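Local coordinates for protein ornithine carbamoyltransferase (Giardia intestinalis, PDB 3GRF) that probably catalyses the transfer of a carbamoyl group between carbamoyl phosphate and ornithine, as part of arginine degradation, at residues E233-V238 / A271-R276; K160-A165 / L185-H190; D227-C232 / Q264-V269. One frame throughout, in Å; residues are numbered along the deposited sequence.

Contact 1 (E233-V238 / A271-R276)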
loop_
_atom_site.group_PDB
_atom_site.type_symbol
_atom_site.label_atom_id
_atom_site.label_comp_id
_atom_site.label_asym_id
_atom_site.label_seq_id
_atom_site.Cartn_x
_atom_site.Cartn_y
_atom_site.Cartn_z
ATOM N N GLU A 233 36.116 -5.210 -27.151
ATOM C CA GLU A 233 36.456 -5.995 -28.339
ATOM C C GLU A 233 36.228 -7.435 -27.989
ATOM O O GLU A 233 36.834 -7.945 -27.026
ATOM C CB GLU A 233 37.915 -5.830 -28.685
ATOM C CG GLU A 233 38.185 -5.348 -30.077
ATOM C CD GLU A 233 39.666 -5.137 -30.268
ATOM O OE1 GLU A 233 40.211 -4.159 -29.683
ATOM O OE2 GLU A 233 40.286 -5.973 -30.969
ATOM N N GLY A 234 35.355 -8.076 -28.753
ATOM C CA GLY A 234 35.055 -9.489 -28.564
ATOM C C GLY A 234 33.996 -9.827 -27.522
ATOM O O GLY A 234 33.624 -10.991 -27.369
ATOM N N VAL A 235 33.503 -8.839 -26.779
ATOM C CA VAL A 235 32.691 -9.148 -25.594
ATOM C C VAL A 235 31.272 -9.585 -25.996
ATOM O O VAL A 235 30.819 -9.290 -27.100
ATOM C CB VAL A 235 32.686 -8.002 -24.522
ATOM C CG1 VAL A 235 34.112 -7.674 -24.040
ATOM C CG2 VAL A 235 31.997 -6.767 -25.053
ATOM N N ASP A 236 30.585 -10.308 -25.119
ATOM C CA ASP A 236 29.258 -10.851 -25.439
ATOM C C ASP A 236 28.121 -10.039 -24.817
ATOM O O ASP A 236 26.960 -10.188 -25.191
ATOM C CB ASP A 236 29.158 -12.306 -24.984
ATOM C CG ASP A 236 30.229 -13.179 -25.588
ATOM O OD1 ASP A 236 31.072 -13.688 -24.824
ATOM O OD2 ASP A 236 30.221 -13.358 -26.821
ATOM N N VAL A 237 28.455 -9.197 -23.838
ATOM C CA VAL A 237 27.477 -8.366 -23.132
ATOM C C VAL A 237 28.160 -7.028 -22.961
ATOM O O VAL A 237 29.315 -6.985 -22.522
ATOM C CB VAL A 237 27.120 -8.865 -21.707
ATOM C CG1 VAL A 237 26.049 -7.907 -21.053
ATOM C CG2 VAL A 237 26.624 -10.309 -21.751
ATOM N N VAL A 238 27.443 -5.962 -23.310
ATOM C CA VAL A 238 27.894 -4.623 -22.978
ATOM C C VAL A 238 26.868 -3.919 -22.099
ATOM O O VAL A 238 25.720 -3.701 -22.490
ATOM C CB VAL A 238 28.134 -3.775 -24.225
ATOM C CG1 VAL A 238 28.619 -2.343 -23.819
ATOM C CG2 VAL A 238 29.145 -4.457 -25.159
ATOM N N ALA A 271 29.888 -2.282 -32.507
ATOM C CA ALA A 271 30.539 -2.884 -33.683
ATOM C C ALA A 271 31.809 -3.678 -33.394
ATOM O O ALA A 271 32.261 -4.428 -34.239
ATOM C CB ALA A 271 30.794 -1.824 -34.788
ATOM N N VAL A 272 32.386 -3.526 -32.186
ATOM C CA VAL A 272 33.587 -4.310 -31.906
ATOM C C VAL A 272 33.307 -5.561 -31.091
ATOM O O VAL A 272 34.187 -6.376 -30.846
ATOM C CB VAL A 272 34.697 -3.478 -31.231
ATOM C CG1 VAL A 272 35.107 -2.312 -32.126
ATOM C CG2 VAL A 272 34.255 -2.960 -29.873
ATOM N N THR A 273 32.043 -5.730 -30.667
ATOM C CA THR A 273 31.679 -6.871 -29.826
ATOM C C THR A 273 31.397 -8.133 -30.654
ATOM O O THR A 273 31.477 -8.115 -31.886
ATOM C CB THR A 273 30.524 -6.523 -28.913
ATOM O OG1 THR A 273 29.319 -6.411 -29.676
ATOM C CG2 THR A 273 30.807 -5.223 -28.190
ATOM N N SER A 274 31.085 -9.236 -29.993
ATOM C CA SER A 274 30.778 -10.468 -30.703
ATOM C C SER A 274 29.515 -10.321 -31.543
ATOM O O SER A 274 28.719 -9.400 -31.319
ATOM C CB SER A 274 30.631 -11.620 -29.703
ATOM O OG SER A 274 29.321 -11.680 -29.168
ATOM N N LYS A 275 29.332 -11.226 -32.495
ATOM C CA LYS A 275 28.153 -11.197 -33.317
ATOM C C LYS A 275 26.902 -11.531 -32.498
ATOM O O LYS A 275 25.806 -11.050 -32.816
ATOM C CB LYS A 275 28.318 -12.137 -34.521
ATOM C CG LYS A 275 28.039 -11.483 -35.874
ATOM C CD LYS A 275 29.290 -10.818 -36.474
ATOM C CE LYS A 275 29.114 -10.554 -37.978
ATOM N NZ LYS A 275 29.330 -11.792 -38.814
ATOM N N ARG A 276 27.067 -12.356 -31.458
ATOM C CA ARG A 276 25.976 -12.735 -30.528
ATOM C C ARG A 276 25.684 -11.673 -29.432
ATOM O O ARG A 276 24.754 -11.819 -28.648
ATOM C CB ARG A 276 26.321 -14.081 -29.862
ATOM C CG ARG A 276 27.245 -13.931 -28.661
ATOM C CD ARG A 276 28.379 -14.926 -28.577
ATOM N NE ARG A 276 27.996 -16.176 -27.961
ATOM C CZ ARG A 276 28.730 -16.896 -27.102
ATOM N NH1 ARG A 276 29.927 -16.515 -26.665
ATOM N NH2 ARG A 276 28.228 -18.023 -26.644
#

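Contact 2 (K160-A165 / L185-H190)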
loop_
_atom_site.group_PDB
_atom_site.type_symbol
_atom_site.label_atom_id
_atom_site.label_comp_id
_atom_site.label_asym_id
_atom_site.label_seq_id
_atom_site.Cartn_x
_atom_site.Cartn_y
_atom_site.Cartn_z
ATOM N N LYS A 160 30.474 -19.317 -18.127
ATOM C CA LYS A 160 31.918 -19.365 -18.295
ATOM C C LYS A 160 32.419 -18.723 -19.585
ATOM O O LYS A 160 33.458 -18.071 -19.562
ATOM C CB LYS A 160 32.416 -20.800 -18.205
ATOM C CG LYS A 160 31.903 -21.539 -16.992
ATOM C CD LYS A 160 32.707 -21.157 -15.803
ATOM C CE LYS A 160 31.918 -21.327 -14.515
ATOM N NZ LYS A 160 31.393 -22.711 -14.282
ATOM N N GLY A 161 31.681 -18.913 -20.687
ATOM C CA GLY A 161 32.069 -18.447 -22.029
ATOM C C GLY A 161 31.586 -17.053 -22.392
ATOM O O GLY A 161 32.003 -16.488 -23.406
ATOM N N ILE A 162 30.700 -16.490 -21.566
ATOM C CA ILE A 162 30.109 -15.185 -21.857
ATOM C C ILE A 162 31.065 -14.133 -21.347
ATOM O O ILE A 162 31.235 -14.004 -20.132
ATOM C CB ILE A 162 28.713 -14.957 -21.192
ATOM C CG1 ILE A 162 27.752 -16.076 -21.533
ATOM C CG2 ILE A 162 28.069 -13.675 -21.748
ATOM C CD1 ILE A 162 27.746 -16.397 -23.017
ATOM N N LYS A 163 31.691 -13.402 -22.258
ATOM C CA LYS A 163 32.588 -12.296 -21.865
ATOM C C LYS A 163 31.710 -11.072 -21.595
ATOM O O LYS A 163 30.865 -10.753 -22.412
ATOM C CB LYS A 163 33.610 -11.992 -22.961
ATOM C CG LYS A 163 34.655 -13.092 -23.252
ATOM C CD LYS A 163 34.292 -13.834 -24.540
ATOM C CE LYS A 163 35.506 -14.377 -25.249
ATOM N NZ LYS A 163 35.822 -13.436 -26.380
ATOM N N PHE A 164 31.914 -10.400 -20.452
ATOM C CA PHE A 164 31.021 -9.334 -19.991
ATOM C C PHE A 164 31.832 -8.017 -19.952
ATOM O O PHE A 164 32.991 -8.009 -19.529
ATOM C CB PHE A 164 30.441 -9.692 -18.622
ATOM C CG PHE A 164 29.554 -8.600 -18.021
ATOM C CD1 PHE A 164 28.181 -8.632 -18.193
ATOM C CD2 PHE A 164 30.115 -7.534 -17.298
ATOM C CE1 PHE A 164 27.377 -7.636 -17.657
ATOM C CE2 PHE A 164 29.333 -6.565 -16.765
ATOM C CZ PHE A 164 27.972 -6.590 -16.949
ATOM N N ALA A 165 31.268 -6.911 -20.419
ATOM C CA ALA A 165 31.933 -5.608 -20.163
ATOM C C ALA A 165 31.003 -4.533 -19.583
ATOM O O ALA A 165 29.879 -4.414 -20.040
ATOM C CB ALA A 165 32.606 -5.072 -21.448
ATOM N N LEU A 185 30.348 -16.220 -10.774
ATOM C CA LEU A 185 29.924 -17.077 -11.882
ATOM C C LEU A 185 31.068 -17.503 -12.820
ATOM O O LEU A 185 30.875 -18.369 -13.666
ATOM C CB LEU A 185 28.736 -16.437 -12.659
ATOM C CG LEU A 185 27.420 -16.364 -11.852
ATOM C CD1 LEU A 185 26.458 -15.453 -12.581
ATOM C CD2 LEU A 185 26.708 -17.775 -11.680
ATOM N N GLY A 186 32.253 -16.918 -12.641
ATOM C CA GLY A 186 33.440 -17.353 -13.364
ATOM C C GLY A 186 33.500 -16.750 -14.747
ATOM O O GLY A 186 33.991 -17.374 -15.701
ATOM N N MET A 187 33.036 -15.505 -14.849
ATOM C CA MET A 187 33.051 -14.777 -16.101
ATOM C C MET A 187 34.258 -13.876 -16.198
ATOM O O MET A 187 34.773 -13.343 -15.197
ATOM C CB MET A 187 31.757 -13.941 -16.244
ATOM C CG MET A 187 30.514 -14.790 -16.376
ATOM S SD MET A 187 28.939 -14.034 -15.992
ATOM C CE MET A 187 28.769 -13.043 -17.496
ATOM N N GLU A 188 34.699 -13.701 -17.433
ATOM C CA GLU A 188 35.627 -12.641 -17.766
ATOM C C GLU A 188 34.853 -11.310 -17.700
ATOM O O GLU A 188 33.876 -11.090 -18.415
ATOM C CB GLU A 188 36.228 -12.903 -19.142
ATOM C CG GLU A 188 37.088 -11.800 -19.629
ATOM C CD GLU A 188 38.506 -12.232 -19.855
ATOM O OE1 GLU A 188 39.000 -13.055 -19.037
ATOM O OE2 GLU A 188 39.128 -11.738 -20.833
ATOM N N CYS A 189 35.234 -10.460 -16.769
ATOM C CA CYS A 189 34.515 -9.191 -16.612
ATOM C C CYS A 189 35.525 -8.099 -17.005
ATOM O O CYS A 189 36.618 -8.066 -16.468
ATOM C CB CYS A 189 34.035 -9.051 -15.162
ATOM S SG CYS A 189 32.253 -8.630 -14.800
ATOM N N HIS A 190 35.181 -7.212 -17.935
ATOM C CA HIS A 190 36.072 -6.065 -18.283
ATOM C C HIS A 190 35.402 -4.794 -17.762
ATOM O O HIS A 190 34.244 -4.530 -18.082
ATOM C CB HIS A 190 36.209 -5.886 -19.801
ATOM C CG HIS A 190 36.901 -7.000 -20.513
ATOM N ND1 HIS A 190 37.271 -8.185 -19.902
ATOM C CD2 HIS A 190 37.304 -7.098 -21.803
ATOM C CE1 HIS A 190 37.852 -8.966 -20.796
ATOM N NE2 HIS A 190 37.881 -8.331 -21.957
HETATM O O HOH W 1 33.265 -15.272 -19.480
HETATM O O HOH W 2 35.595 -17.793 -17.864
#

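Contact 3 (D227-C232 / Q264-V269)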
loop_
_atom_site.group_PDB
_atom_site.type_symbol
_atom_site.label_atom_id
_atom_site.label_comp_id
_atom_site.label_asym_id
_atom_site.label_seq_id
_atom_site.Cartn_x
_atom_site.Cartn_y
_atom_site.Cartn_z
ATOM N N ASP A 227 39.902 2.270 -22.203
ATOM C CA ASP A 227 39.455 2.484 -23.580
ATOM C C ASP A 227 38.323 1.484 -23.776
ATOM O O ASP A 227 38.576 0.267 -23.755
ATOM C CB ASP A 227 40.618 2.200 -24.557
ATOM C CG ASP A 227 40.365 2.736 -25.985
ATOM O OD1 ASP A 227 40.709 3.910 -26.263
ATOM O OD2 ASP A 227 39.847 1.987 -26.843
ATOM N N CYS A 228 37.091 1.959 -23.818
ATOM C CA CYS A 228 35.922 1.098 -23.914
ATOM C C CYS A 228 35.908 0.193 -25.157
ATOM O O CYS A 228 35.444 -0.943 -25.085
ATOM C CB CYS A 228 34.684 1.991 -23.858
ATOM S SG CYS A 228 33.120 1.097 -23.648
ATOM N N LYS A 229 36.416 0.695 -26.282
ATOM C CA LYS A 229 36.468 -0.113 -27.522
ATOM C C LYS A 229 37.419 -1.288 -27.394
ATOM O O LYS A 229 37.122 -2.429 -27.815
ATOM C CB LYS A 229 36.874 0.752 -28.725
ATOM C CG LYS A 229 35.652 1.192 -29.504
ATOM C CD LYS A 229 35.898 2.344 -30.467
ATOM C CE LYS A 229 34.816 3.391 -30.193
ATOM N NZ LYS A 229 35.013 4.688 -30.894
ATOM N N LYS A 230 38.571 -1.001 -26.782
ATOM C CA LYS A 230 39.564 -2.013 -26.529
ATOM C C LYS A 230 38.963 -2.958 -25.520
ATOM O O LYS A 230 39.140 -4.168 -25.623
ATOM C CB LYS A 230 40.880 -1.400 -26.014
ATOM C CG LYS A 230 41.489 -0.356 -26.942
ATOM C CD LYS A 230 42.912 -0.696 -27.340
ATOM C CE LYS A 230 43.403 0.176 -28.530
ATOM N NZ LYS A 230 43.050 -0.372 -29.890
ATOM N N GLY A 231 38.241 -2.397 -24.554
ATOM C CA GLY A 231 37.641 -3.207 -23.496
ATOM C C GLY A 231 36.505 -4.075 -23.959
ATOM O O GLY A 231 36.292 -5.176 -23.427
ATOM N N CYS A 232 35.770 -3.582 -24.959
ATOM C CA CYS A 232 34.586 -4.259 -25.488
ATOM C C CYS A 232 34.875 -5.186 -26.688
ATOM O O CYS A 232 33.970 -5.870 -27.191
ATOM C CB CYS A 232 33.487 -3.247 -25.866
ATOM S SG CYS A 232 32.748 -2.422 -24.455
ATOM N N GLN A 264 30.811 6.459 -23.657
ATOM C CA GLN A 264 29.433 6.329 -24.131
ATOM C C GLN A 264 29.339 5.073 -24.957
ATOM O O GLN A 264 30.173 4.863 -25.844
ATOM C CB GLN A 264 29.109 7.514 -25.030
ATOM C CG GLN A 264 27.733 7.428 -25.678
ATOM C CD GLN A 264 27.346 8.726 -26.274
ATOM O OE1 GLN A 264 27.822 9.084 -27.330
ATOM N NE2 GLN A 264 26.523 9.474 -25.571
ATOM N N VAL A 265 28.350 4.222 -24.701
ATOM C CA VAL A 265 28.196 3.062 -25.585
ATOM C C VAL A 265 27.476 3.487 -26.885
ATOM O O VAL A 265 26.276 3.692 -26.892
ATOM C CB VAL A 265 27.535 1.810 -24.896
ATOM C CG1 VAL A 265 27.470 0.685 -25.847
ATOM C CG2 VAL A 265 28.312 1.366 -23.636
ATOM N N ASP A 266 28.240 3.654 -27.967
ATOM C CA ASP A 266 27.688 3.992 -29.299
ATOM C C ASP A 266 27.783 2.829 -30.318
ATOM O O ASP A 266 28.095 1.681 -29.951
ATOM C CB ASP A 266 28.341 5.299 -29.838
ATOM C CG ASP A 266 29.872 5.186 -30.022
ATOM O OD1 ASP A 266 30.495 6.206 -30.262
ATOM O OD2 ASP A 266 30.476 4.099 -29.952
ATOM N N ASP A 267 27.518 3.121 -31.591
ATOM C CA ASP A 267 27.484 2.092 -32.635
ATOM C C ASP A 267 28.902 1.527 -32.852
ATOM O O ASP A 267 29.061 0.330 -33.117
ATOM C CB ASP A 267 26.949 2.665 -33.963
ATOM C CG ASP A 267 25.416 2.883 -33.991
ATOM O OD1 ASP A 267 24.663 2.410 -33.125
ATOM O OD2 ASP A 267 24.943 3.531 -34.952
ATOM N N ALA A 268 29.931 2.384 -32.756
ATOM C CA ALA A 268 31.319 1.933 -32.964
ATOM C C ALA A 268 31.770 1.047 -31.815
ATOM O O ALA A 268 32.589 0.142 -31.996
ATOM C CB ALA A 268 32.272 3.122 -33.069
ATOM N N VAL A 269 31.255 1.324 -30.629
ATOM C CA VAL A 269 31.531 0.470 -29.479
ATOM C C VAL A 269 30.886 -0.902 -29.722
ATOM O O VAL A 269 31.564 -1.917 -29.621
ATOM C CB VAL A 269 31.098 1.131 -28.105
ATOM C CG1 VAL A 269 31.048 0.110 -26.990
ATOM C CG2 VAL A 269 32.077 2.232 -27.688
#

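Contact 1 (E233-V238 / A271-R276)
Asp236 and Arg276 meet with their flat groups almost perpendicular, the carboxylate and guanidinium planes lying 87° apart. Arg276 NH1 comes down on Asp236 OD2 from above the carboxylate plane and closes a salt bridge of 3.2 Å, with OD2 near the plane of the guanidinium at its edge. Arg276 CD also lies against Asp236 OD2. From the opposite face of the carboxylate, though only slightly out of its plane and on the anti side of OD2, Ser274 OG donates a hydrogen bond of 3.0 Å. The hydroxyl stands between its own backbone N and carbonyl carbon (chi1 85°), a position that faces it toward the acid.

Beside this polar group the two backbones are tied by nearly straight bonds, Gly234 N to Val272 O at 2.9 Å and Ser274 N to Val235 O at 2.9 Å. Thr273 sits between them and turns its methyl inward: CG2 lies 3.5 Å from Val238 CG2 and 3.7 Å from Val235 CG2. Its OG1 is engaged locally, with Ser277 OG and Met270 O. At the other end Glu233 CG rests 4.1 Å from Val272 CB.

The other polar atoms of the pair have partners nearby: Asp236 OD1 accepts from Lys163 N, and Arg276 NE forms a salt bridge with Glu154. The buried carboxylate thus receives a cation, a hydroxyl and an amide, an environment that would be expected to stabilise its negative charge while fixing the loop before strand 278-281 against the start of strand 237-240.

Contact 2 (K160-A165 / L185-H190)
Phe164 bridges Cys189, and Ala165 bridges His190, in parallel register, with Phe164 N bonded to Glu188 O at 2.9 Å and His190 N to Phe164 O at 2.8 Å.

Phe164 and Cys189 send their side chains to one face of the sheet. With CG anti to the backbone N (chi1 177°), the phenyl ring reaches the sulfur of Cys189, whose SG is 3.5 Å from Phe164 CD2. The sulfur approaches obliquely, 57° off the ring normal, in a sulfur-aromatic contact. Met187 packs just before the paired residues: its terminal bend (chi3 75°) places CE 3.9 Å from Phe164 CB, and CE also touches Ile162 CB at 4.2 Å. On the other face Ala165 CB packs on His190 CB.

Ahead of the paired residues no direct backbone bond links the two segments, and water joins them instead. One water donates to Lys160 O at 2.8 Å and accepts from Glu188 N at 3.0 Å, with Ile162 O also close by; a second lies between Lys160 O and Gly186 O. Gly186, with positive phi, is the C-prime residue of the Schellman motif ending helix 173-185, in which Met187 N returns to Cys182 O.

Strand 164-167, helix 173-185 and strand 188-192 form a beta-alpha-beta unit, and a Cys182-Cys189 disulfide ties its helix to its second strand. Leu178 and Cys182 of that helix pack on Phe164, Phe142 of helix 135-151 meets Met187, and strands 237-240 and 221-225 flank the pair in the sheet.

Contact 3 (D227-C232 / Q264-V269)
Lys229 approaches the carboxylate of Asp266, the flat group of this contact, bringing CE to 4.4 Å from Asp266 OD2. The carboxylate itself is occupied within its own segment: Val269 N donates to OD2 at 3.0 Å, nearly in line with the C-O bond. The ammonium of Lys229 stays apart, NZ being 4.7 Å from Asp266 OD2. The opposite charges may attract one another at this range, but they do not touch.

The rest of the meeting is apolar and centres on Val269, whose two methyls take different partners. CG1, anti to the backbone N (chi1 165°), fits against two sulfurs, 4.1 Å from Cys228 SG and 4.0 Å from Cys232 SG; these cysteines are four residues apart and so one helical turn from each other. CG2 meets the aliphatic part of Lys229, 3.9 Å from CE, where the two side chains run at a slant to one another. The end of the lysine continues over Ala268, whose CB is 3.8 Å from Lys229 NZ. Apolar and charged parts are thus sorted along the contact, with buried sulfur and valine on one side and the exposed lysine on the other.

Cys228 is in a disulfide with Cys167, which ties helix 228-232 to the end of strand 164-167. The arrangement is that of two short helices, with Asp227 and Asp266 at the N-cap positions and the bond from Val269 N capping the second, that meet through Val269 and the Cys228/Cys232 side of helix 228-232 in the loop regions that connect the strands of the Rossmann-like Asp/Orn-binding domain.

All three contacts belong to the Asp/Orn-binding domain, and contacts 1 and 2 reach neighbouring strands of one parallel sheet. Their centres are about 12 Å apart, and they are joined where Val237 O meets Ala165 N at 2.9 Å, a probable hydrogen bond. Contact 3, centred about 10 Å from contact 1, alternates with it along the chain, helix 228-232 leading into strand 237-240; Val238 CG1 packs on Val265 CG2 at 3.7 Å. Contacts 2 and 3, about 17 Å apart between centres, touch through Ala165 CB and Cys232 SG at 4.0 Å. Together the contacts run from the sheet, in contact 2, out to the two short helices of contact 3.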